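Local coordinates for chorismate mutase protein (Bartonella henselae, PDB 3RMI) that probably catalyses the rearrangement of chorismate to prephenate, and is captured here as a dimer with D-malate bound, at residues A33-F36 against R37-A41; F24-T27 against L28-L32; F79-K82 against F83-I87. All coordinates share one frame; numbering follows the deposited sequence.

Contact 1 of 3, residues A33-F36 against R37-A41; sequences AERF and RCTQA. With MLT (D-malate), chain D.
Arg35 and Thr39, one turn apart on helix 4-48, build the tightly packed side of this contact. The Arg35 chain runs extended, with CG anti to the backbone N (chi1 -163°), and brings its guanidinium to D-malate, where NH1 and NH2 each donate a hydrogen bond of 2.8 Å to the single oxygen O5. The methyl CG2 of Thr39 packs 3.5 Å from Arg35 NH1. A water in the guanidinium plane accepts from Arg35 NH1 at 2.7 Å, is also hydrogen-bonded to Thr39 OG1, and sits 3.4 Å above the centre of the Phe36 ring. Arg35 NE is taken by Asp25 of the second subunit in a salt bridge.

The other side is looser. Glu34 and the exposed Arg37 lie alongside each other, pointing the same way, and form a salt bridge, Glu34 OE2 to Arg37 NE at 3.3 Å, with the carboxylate and guanidinium planes 58° apart. The partly exposed Gln40 donates a hydrogen bond from NE2 to Gln94 OE1 of helix 77-106.

Arg58, Gln62 and Lys46, with Arg18 of the second subunit, also bond the malate, so Arg35 belongs to a cationic pocket shared between subunits. Such chemistry suits a carboxylate, consistent with an active site for the dicarboxylate chorismate.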
loop_
_atom_site.group_PDB
_atom_site.type_symbol
_atom_site.label_atom_id
_atom_site.label_comp_id
_atom_site.label_asym_id
_atom_site.label_seq_id
_atom_site.Cartn_x
_atom_site.Cartn_y
_atom_site.Cartn_z
ATOM N N ALA A 33 0.274 8.479 -4.719
ATOM C CA ALA A 33 0.241 9.918 -4.918
ATOM C C ALA A 33 -1.011 10.319 -5.678
ATOM O O ALA A 33 -1.672 11.275 -5.304
ATOM C CB ALA A 33 1.468 10.421 -5.676
ATOM N N GLU A 34 -1.326 9.625 -6.771
ATOM C CA GLU A 34 -2.534 9.992 -7.512
ATOM C C GLU A 34 -3.806 9.690 -6.721
ATOM O O GLU A 34 -4.745 10.479 -6.756
ATOM C CB GLU A 34 -2.590 9.330 -8.886
ATOM C CG GLU A 34 -1.614 9.935 -9.893
ATOM C CD GLU A 34 -1.814 11.441 -10.105
ATOM O OE1 GLU A 34 -2.959 11.902 -10.382
ATOM O OE2 GLU A 34 -0.805 12.162 -9.991
ATOM N N ARG A 35 -3.824 8.574 -6.002
ATOM C CA ARG A 35 -5.005 8.190 -5.211
ATOM C C ARG A 35 -5.305 9.257 -4.182
ATOM O O ARG A 35 -6.479 9.601 -3.961
ATOM C CB ARG A 35 -4.756 6.895 -4.466
ATOM C CG ARG A 35 -6.044 6.208 -3.956
ATOM C CD ARG A 35 -5.689 5.135 -2.979
ATOM N NE ARG A 35 -6.802 4.280 -2.591
ATOM C CZ ARG A 35 -7.753 4.619 -1.713
ATOM N NH1 ARG A 35 -7.794 5.828 -1.167
ATOM N NH2 ARG A 35 -8.684 3.754 -1.401
ATOM N N PHE A 36 -4.241 9.783 -3.551
ATOM C CA PHE A 36 -4.405 10.820 -2.539
ATOM C C PHE A 36 -4.791 12.183 -3.145
ATOM O O PHE A 36 -5.465 12.976 -2.501
ATOM C CB PHE A 36 -3.177 10.892 -1.619
ATOM C CG PHE A 36 -3.266 9.942 -0.466
ATOM C CD1 PHE A 36 -4.025 10.271 0.656
ATOM C CD2 PHE A 36 -2.705 8.680 -0.540
ATOM C CE1 PHE A 36 -4.153 9.381 1.711
ATOM C CE2 PHE A 36 -2.849 7.766 0.511
ATOM C CZ PHE A 36 -3.567 8.129 1.632
ATOM N N ARG A 37 -4.394 12.447 -4.388
ATOM C CA ARG A 37 -4.903 13.597 -5.092
ATOM C C ARG A 37 -6.416 13.464 -5.218
ATOM O O ARG A 37 -7.122 14.417 -4.944
ATOM C CB ARG A 37 -4.227 13.776 -6.455
ATOM C CG ARG A 37 -2.999 14.678 -6.344
ATOM C CD ARG A 37 -1.878 14.400 -7.382
ATOM N NE ARG A 37 -2.218 14.876 -8.732
ATOM C CZ ARG A 37 -1.963 16.085 -9.234
ATOM N NH1 ARG A 37 -1.358 17.014 -8.513
ATOM N NH2 ARG A 37 -2.327 16.370 -10.482
ATOM N N CYS A 38 -6.915 12.276 -5.551
ATOM C CA CYS A 38 -8.369 12.070 -5.670
ATOM C C CYS A 38 -9.071 12.166 -4.359
ATOM O O CYS A 38 -10.052 12.871 -4.258
ATOM C CB CYS A 38 -8.713 10.715 -6.265
ATOM S SG CYS A 38 -8.408 10.662 -7.974
ATOM N N THR A 39 -8.587 11.460 -3.348
ATOM C CA THR A 39 -9.282 11.485 -2.062
ATOM C C THR A 39 -9.223 12.853 -1.434
ATOM O O THR A 39 -10.052 13.170 -0.595
ATOM C CB THR A 39 -8.747 10.470 -1.060
ATOM O OG1 THR A 39 -7.336 10.678 -0.860
ATOM C CG2 THR A 39 -9.034 9.059 -1.526
ATOM N N GLN A 40 -8.255 13.669 -1.795
ATOM C CA GLN A 40 -8.204 15.037 -1.273
ATOM C C GLN A 40 -9.217 15.913 -1.980
ATOM O O GLN A 40 -9.760 16.842 -1.376
ATOM C CB GLN A 40 -6.782 15.639 -1.384
ATOM C CG GLN A 40 -5.839 15.142 -0.254
ATOM C CD GLN A 40 -4.305 15.299 -0.542
ATOM O OE1 GLN A 40 -3.879 16.105 -1.386
ATOM N NE2 GLN A 40 -3.490 14.534 0.183
ATOM N N ALA A 41 -9.467 15.630 -3.259
ATOM C CA ALA A 41 -10.525 16.314 -3.971
ATOM C C ALA A 41 -11.884 15.892 -3.370
ATOM O O ALA A 41 -12.759 16.727 -3.192
ATOM C CB ALA A 41 -10.447 16.058 -5.476
HETATM C C1 MLT D . -13.758 8.251 0.419
HETATM O O1 MLT D . -14.845 8.846 0.697
HETATM O O2 MLT D . -12.975 8.194 1.357
HETATM C C2 MLT D . -13.413 7.682 -0.939
HETATM O O3 MLT D . -14.662 7.369 -1.472
HETATM C C3 MLT D . -12.573 6.423 -1.170
HETATM C C4 MLT D . -11.682 5.868 -0.040
HETATM O O4 MLT D . -12.166 5.538 1.106
HETATM O O5 MLT D . -10.452 5.661 -0.241
HETATM O O HOH W 1 -6.137 7.970 -1.246
#

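Contact 2 of 3, residues F24-T27 against L28-L32; sequences FDIT and LIHIL
Ile26 and His30 lie side by side on helix 4-48, pointing the same way, and make the closest contact between side chains here. The Ile26 methyl CG2, anti to the backbone N, reaches His30 CE1 at 3.5 Å. A purely aliphatic contact follows at the next step: Thr27 CG2 and Ile31 CD1 approach to 4.1 Å, again alongside each other. Leu28 instead folds back over the preceding turn, its CG 3.3 Å from Phe24 O and its CD1 3.9 Å from Asp25 OD1.

The hydrogen bonds are mainly those of the helix backbone, linking Phe24 to Leu28, Asp25 to Ile29, Ile26 to His30 and Thr27 to Ile31. Ile26 O receives two donors, the amide of His30 at 3.0 Å and, weakly and at a bent 126°, the ring nitrogen His30 ND1 at 3.1 Å. That second bond would favour the observed turn of the imidazole. Thr27 OG1 bonds back to Asn23 O, which leaves its methyl to face Ile31.

Charge enters through the buried Asp25, the partner of Arg35 of the second subunit; both its carboxylate oxygens are hydrogen-bonded.

This stretch of helix 4-48 is packed against that subunit: Leu84 of its helix 77-106 lies on Asp25, Arg65 of its helix 56-72 on Ile26, and Thr73, between those two helices, on His30, while Ile31 meets Ile31 of the second subunit.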
loop_
_atom_site.group_PDB
_atom_site.type_symbol
_atom_site.label_atom_id
_atom_site.label_comp_id
_atom_site.label_asym_id
_atom_site.label_seq_id
_atom_site.Cartn_x
_atom_site.Cartn_y
_atom_site.Cartn_z
ATOM N N PHE A 24 9.027 -1.844 -7.545
ATOM C CA PHE A 24 7.603 -1.924 -7.221
ATOM C C PHE A 24 7.240 -0.849 -6.205
ATOM O O PHE A 24 6.215 -0.203 -6.336
ATOM C CB PHE A 24 7.233 -3.292 -6.702
ATOM C CG PHE A 24 7.354 -4.386 -7.733
ATOM C CD1 PHE A 24 6.897 -4.202 -9.013
ATOM C CD2 PHE A 24 7.926 -5.605 -7.403
ATOM C CE1 PHE A 24 7.010 -5.207 -9.944
ATOM C CE2 PHE A 24 8.028 -6.615 -8.313
ATOM C CZ PHE A 24 7.587 -6.426 -9.582
ATOM N N ASP A 25 8.096 -0.649 -5.218
ATOM C CA ASP A 25 7.828 0.339 -4.187
ATOM C C ASP A 25 7.745 1.769 -4.735
ATOM O O ASP A 25 6.914 2.535 -4.266
ATOM C CB ASP A 25 8.861 0.235 -3.066
ATOM C CG ASP A 25 8.655 -1.030 -2.175
ATOM O OD1 ASP A 25 7.562 -1.647 -2.239
ATOM O OD2 ASP A 25 9.596 -1.427 -1.420
ATOM N N ILE A 26 8.561 2.136 -5.722
ATOM C CA ILE A 26 8.432 3.475 -6.316
ATOM C C ILE A 26 7.121 3.609 -7.032
ATOM O O ILE A 26 6.504 4.662 -7.014
ATOM C CB ILE A 26 9.425 3.850 -7.425
ATOM C CG1 ILE A 26 10.801 3.359 -7.159
ATOM C CG2 ILE A 26 9.484 5.400 -7.544
ATOM C CD1 ILE A 26 11.895 4.061 -8.036
ATOM N N THR A 27 6.780 2.569 -7.768
ATOM C CA THR A 27 5.519 2.487 -8.501
ATOM C C THR A 27 4.341 2.630 -7.575
ATOM O O THR A 27 3.416 3.386 -7.844
ATOM C CB THR A 27 5.455 1.146 -9.228
ATOM O OG1 THR A 27 6.697 0.974 -9.959
ATOM C CG2 THR A 27 4.334 1.125 -10.188
ATOM N N LEU A 28 4.388 1.918 -6.454
ATOM C CA LEU A 28 3.311 1.992 -5.482
ATOM C C LEU A 28 3.148 3.400 -4.944
ATOM O O LEU A 28 2.025 3.866 -4.759
ATOM C CB LEU A 28 3.545 1.005 -4.333
ATOM C CG LEU A 28 3.390 -0.493 -4.655
ATOM C CD1 LEU A 28 3.927 -1.304 -3.485
ATOM C CD2 LEU A 28 1.935 -0.872 -4.928
ATOM N N ILE A 29 4.258 4.090 -4.701
ATOM C CA ILE A 29 4.189 5.470 -4.215
ATOM C C ILE A 29 3.613 6.411 -5.281
ATOM O O ILE A 29 2.857 7.328 -4.966
ATOM C CB ILE A 29 5.579 5.995 -3.786
ATOM C CG1 ILE A 29 6.003 5.323 -2.467
ATOM C CG2 ILE A 29 5.589 7.542 -3.597
ATOM C CD1 ILE A 29 5.024 5.555 -1.289
ATOM N N HIS A 30 3.994 6.230 -6.540
ATOM C CA HIS A 30 3.418 7.107 -7.584
ATOM C C HIS A 30 1.911 6.911 -7.748
ATOM O O HIS A 30 1.193 7.883 -7.845
ATOM C CB HIS A 30 4.133 6.934 -8.909
ATOM C CG HIS A 30 5.429 7.664 -8.979
ATOM N ND1 HIS A 30 6.642 7.018 -9.004
ATOM C CD2 HIS A 30 5.703 8.988 -9.014
ATOM C CE1 HIS A 30 7.612 7.912 -9.093
ATOM N NE2 HIS A 30 7.068 9.114 -9.100
ATOM N N ILE A 31 1.434 5.675 -7.669
ATOM C CA ILE A 31 0.002 5.411 -7.735
ATOM C C ILE A 31 -0.754 5.933 -6.539
ATOM O O ILE A 31 -1.816 6.543 -6.677
ATOM C CB ILE A 31 -0.276 3.915 -7.859
ATOM C CG1 ILE A 31 0.162 3.459 -9.243
ATOM C CG2 ILE A 31 -1.764 3.621 -7.701
ATOM C CD1 ILE A 31 0.386 1.937 -9.293
ATOM N N LEU A 32 -0.215 5.710 -5.351
ATOM C CA LEU A 32 -0.785 6.324 -4.154
ATOM C C LEU A 32 -0.772 7.866 -4.171
ATOM O O LEU A 32 -1.721 8.493 -3.683
ATOM C CB LEU A 32 -0.058 5.849 -2.924
ATOM C CG LEU A 32 -0.299 4.438 -2.422
ATOM C CD1 LEU A 32 0.728 4.222 -1.267
ATOM C CD2 LEU A 32 -1.702 4.288 -1.918
#

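Contact 3 of 3, residues F79-K82 against F83-I87; sequences FAEK and FLKFI
A local contact between successive turns near the start of helix 77-106, this pairing of 79-82 with 83-87 joins a charged flank to an aromatic, largely buried one. Glu81 and Lys85 carry the charged flank. Both chains run side by side in the same direction, and Glu81 OE2 meets Lys85 NZ at 3.3 Å in a salt bridge whose hydrogen bond is weak. Glu81 stretches out with CG anti to the backbone N (chi1 -174°), whereas Lys85 leaves beside its own N and lays its CG 3.4 Å from Glu81 O before bending to the carboxylate. The other carboxylate oxygen, OE1, forms a salt bridge with Arg67, so Glu81 is held between two cations and ties helix 77-106 to helix 56-72.

On the aromatic flank, Phe83 has its CB 3.3 Å from Phe79 O and turns an edge of its ring to Ala80 O. One face of that ring receives Ile87 CG1, 3.9 Å above the plane and displaced toward the rim. The backbone bonds are regular, Phe83 N to Phe79 O measuring 2.8 Å and Leu84 N to Ala80 O 2.9 Å. The apolar residues then reach outward: Leu84 packs on Gln62 and Ile63 of helix 56-72, and Ala80 lies on Ile29 of the second subunit. At the dimer interface Phe83 packs on Phe83 of the second subunit, Phe86 stacks on Phe86 of that subunit, and Phe79 meets its Phe36 with planes about 70° apart.

Helix 77-106, with its charged and aromatic flanks, is part of a subunit of one long and two shorter helices that intertwines with a partner chain, consistent with the all-helical AroQ (type II) fold of chorismate mutases.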
loop_
_atom_site.group_PDB
_atom_site.type_symbol
_atom_site.label_atom_id
_atom_site.label_comp_id
_atom_site.label_asym_id
_atom_site.label_seq_id
_atom_site.Cartn_x
_atom_site.Cartn_y
_atom_site.Cartn_z
ATOM N N PHE A 79 -5.419 -9.801 3.554
ATOM C CA PHE A 79 -4.384 -8.791 3.475
ATOM C C PHE A 79 -4.804 -7.637 2.580
ATOM O O PHE A 79 -4.540 -6.485 2.913
ATOM C CB PHE A 79 -3.047 -9.360 3.025
ATOM C CG PHE A 79 -1.927 -8.365 3.142
ATOM C CD1 PHE A 79 -1.470 -7.966 4.397
ATOM C CD2 PHE A 79 -1.355 -7.787 2.004
ATOM C CE1 PHE A 79 -0.445 -6.996 4.514
ATOM C CE2 PHE A 79 -0.328 -6.839 2.115
ATOM C CZ PHE A 79 0.127 -6.445 3.363
ATOM N N ALA A 80 -5.471 -7.931 1.468
ATOM C CA ALA A 80 -6.079 -6.870 0.669
ATOM C C ALA A 80 -6.920 -5.937 1.558
ATOM O O ALA A 80 -6.810 -4.722 1.475
ATOM C CB ALA A 80 -6.932 -7.457 -0.471
ATOM N N GLU A 81 -7.740 -6.514 2.424
ATOM C CA GLU A 81 -8.605 -5.734 3.323
ATOM C C GLU A 81 -7.801 -4.936 4.330
ATOM O O GLU A 81 -8.083 -3.780 4.547
ATOM C CB GLU A 81 -9.587 -6.645 4.089
ATOM C CG GLU A 81 -10.609 -5.863 4.922
ATOM C CD GLU A 81 -11.676 -6.718 5.567
ATOM O OE1 GLU A 81 -11.921 -7.865 5.105
ATOM O OE2 GLU A 81 -12.272 -6.227 6.557
ATOM N N LYS A 82 -6.832 -5.581 4.967
ATOM C CA LYS A 82 -5.924 -4.929 5.906
ATOM C C LYS A 82 -5.246 -3.731 5.242
ATOM O O LYS A 82 -5.115 -2.657 5.840
ATOM C CB LYS A 82 -4.859 -5.933 6.376
ATOM C CG LYS A 82 -4.310 -5.681 7.779
ATOM C CD LYS A 82 -3.318 -6.776 8.278
ATOM C CE LYS A 82 -2.513 -6.257 9.525
ATOM N NZ LYS A 82 -1.439 -7.176 10.070
ATOM N N PHE A 83 -4.821 -3.922 3.995
ATOM C CA PHE A 83 -4.154 -2.867 3.225
ATOM C C PHE A 83 -5.095 -1.710 2.905
ATOM O O PHE A 83 -4.760 -0.538 3.115
ATOM C CB PHE A 83 -3.563 -3.444 1.946
ATOM C CG PHE A 83 -3.132 -2.400 0.949
ATOM C CD1 PHE A 83 -2.086 -1.580 1.203
ATOM C CD2 PHE A 83 -3.813 -2.236 -0.241
ATOM C CE1 PHE A 83 -1.714 -0.605 0.284
ATOM C CE2 PHE A 83 -3.434 -1.276 -1.146
ATOM C CZ PHE A 83 -2.381 -0.468 -0.872
ATOM N N LEU A 84 -6.281 -2.023 2.407
ATOM C CA LEU A 84 -7.243 -0.977 2.115
ATOM C C LEU A 84 -7.636 -0.203 3.381
ATOM O O LEU A 84 -7.741 1.026 3.362
ATOM C CB LEU A 84 -8.466 -1.576 1.446
ATOM C CG LEU A 84 -9.617 -0.650 1.061
ATOM C CD1 LEU A 84 -9.208 0.410 0.040
ATOM C CD2 LEU A 84 -10.767 -1.513 0.535
ATOM N N LYS A 85 -7.815 -0.904 4.485
ATOM C CA LYS A 85 -8.195 -0.248 5.713
ATOM C C LYS A 85 -7.101 0.676 6.211
ATOM O O LYS A 85 -7.377 1.714 6.804
ATOM C CB LYS A 85 -8.537 -1.284 6.801
ATOM C CG LYS A 85 -9.948 -1.872 6.665
ATOM C CD LYS A 85 -10.345 -2.747 7.869
ATOM C CE LYS A 85 -11.839 -2.633 8.134
ATOM N NZ LYS A 85 -12.384 -3.835 8.853
ATOM N N PHE A 86 -5.854 0.278 5.988
ATOM C CA PHE A 86 -4.693 1.110 6.284
ATOM C C PHE A 86 -4.743 2.401 5.484
ATOM O O PHE A 86 -4.500 3.487 6.015
ATOM C CB PHE A 86 -3.398 0.323 5.980
ATOM C CG PHE A 86 -2.145 1.129 6.131
ATOM C CD1 PHE A 86 -1.567 1.305 7.391
ATOM C CD2 PHE A 86 -1.542 1.710 5.024
ATOM C CE1 PHE A 86 -0.413 2.044 7.549
ATOM C CE2 PHE A 86 -0.386 2.472 5.164
ATOM C CZ PHE A 86 0.183 2.635 6.439
ATOM N N ILE A 87 -5.058 2.292 4.202
ATOM C CA ILE A 87 -5.178 3.483 3.382
ATOM C C ILE A 87 -6.374 4.343 3.833
ATOM O O ILE A 87 -6.269 5.566 3.956
ATOM C CB ILE A 87 -5.325 3.134 1.903
ATOM C CG1 ILE A 87 -4.086 2.389 1.403
ATOM C CG2 ILE A 87 -5.492 4.379 1.093
ATOM C CD1 ILE A 87 -2.803 3.224 1.524
#

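How the contacts relate
From the N terminus the chain passes first through contact 2 (24-32) and then directly into contact 1 (33-41), both on helix 4-48 with centres about 13 Å apart. It then runs through helix 56-72 before reaching contact 3 (79-87) on helix 77-106. Each contact spans neighbouring helical turns and closes no long loop; the three follow in series, and none nests or crosses. In space the last returns to the first two: Ile87 CG2 lies 3.5 Å from Arg35 NH1, and Ile87 CD1 lies 3.8 Å from Leu32 CD2. Ile87, together with Leu84, thus packs helix 77-106 against helix 4-48, while all three contacts also touch the second subunit.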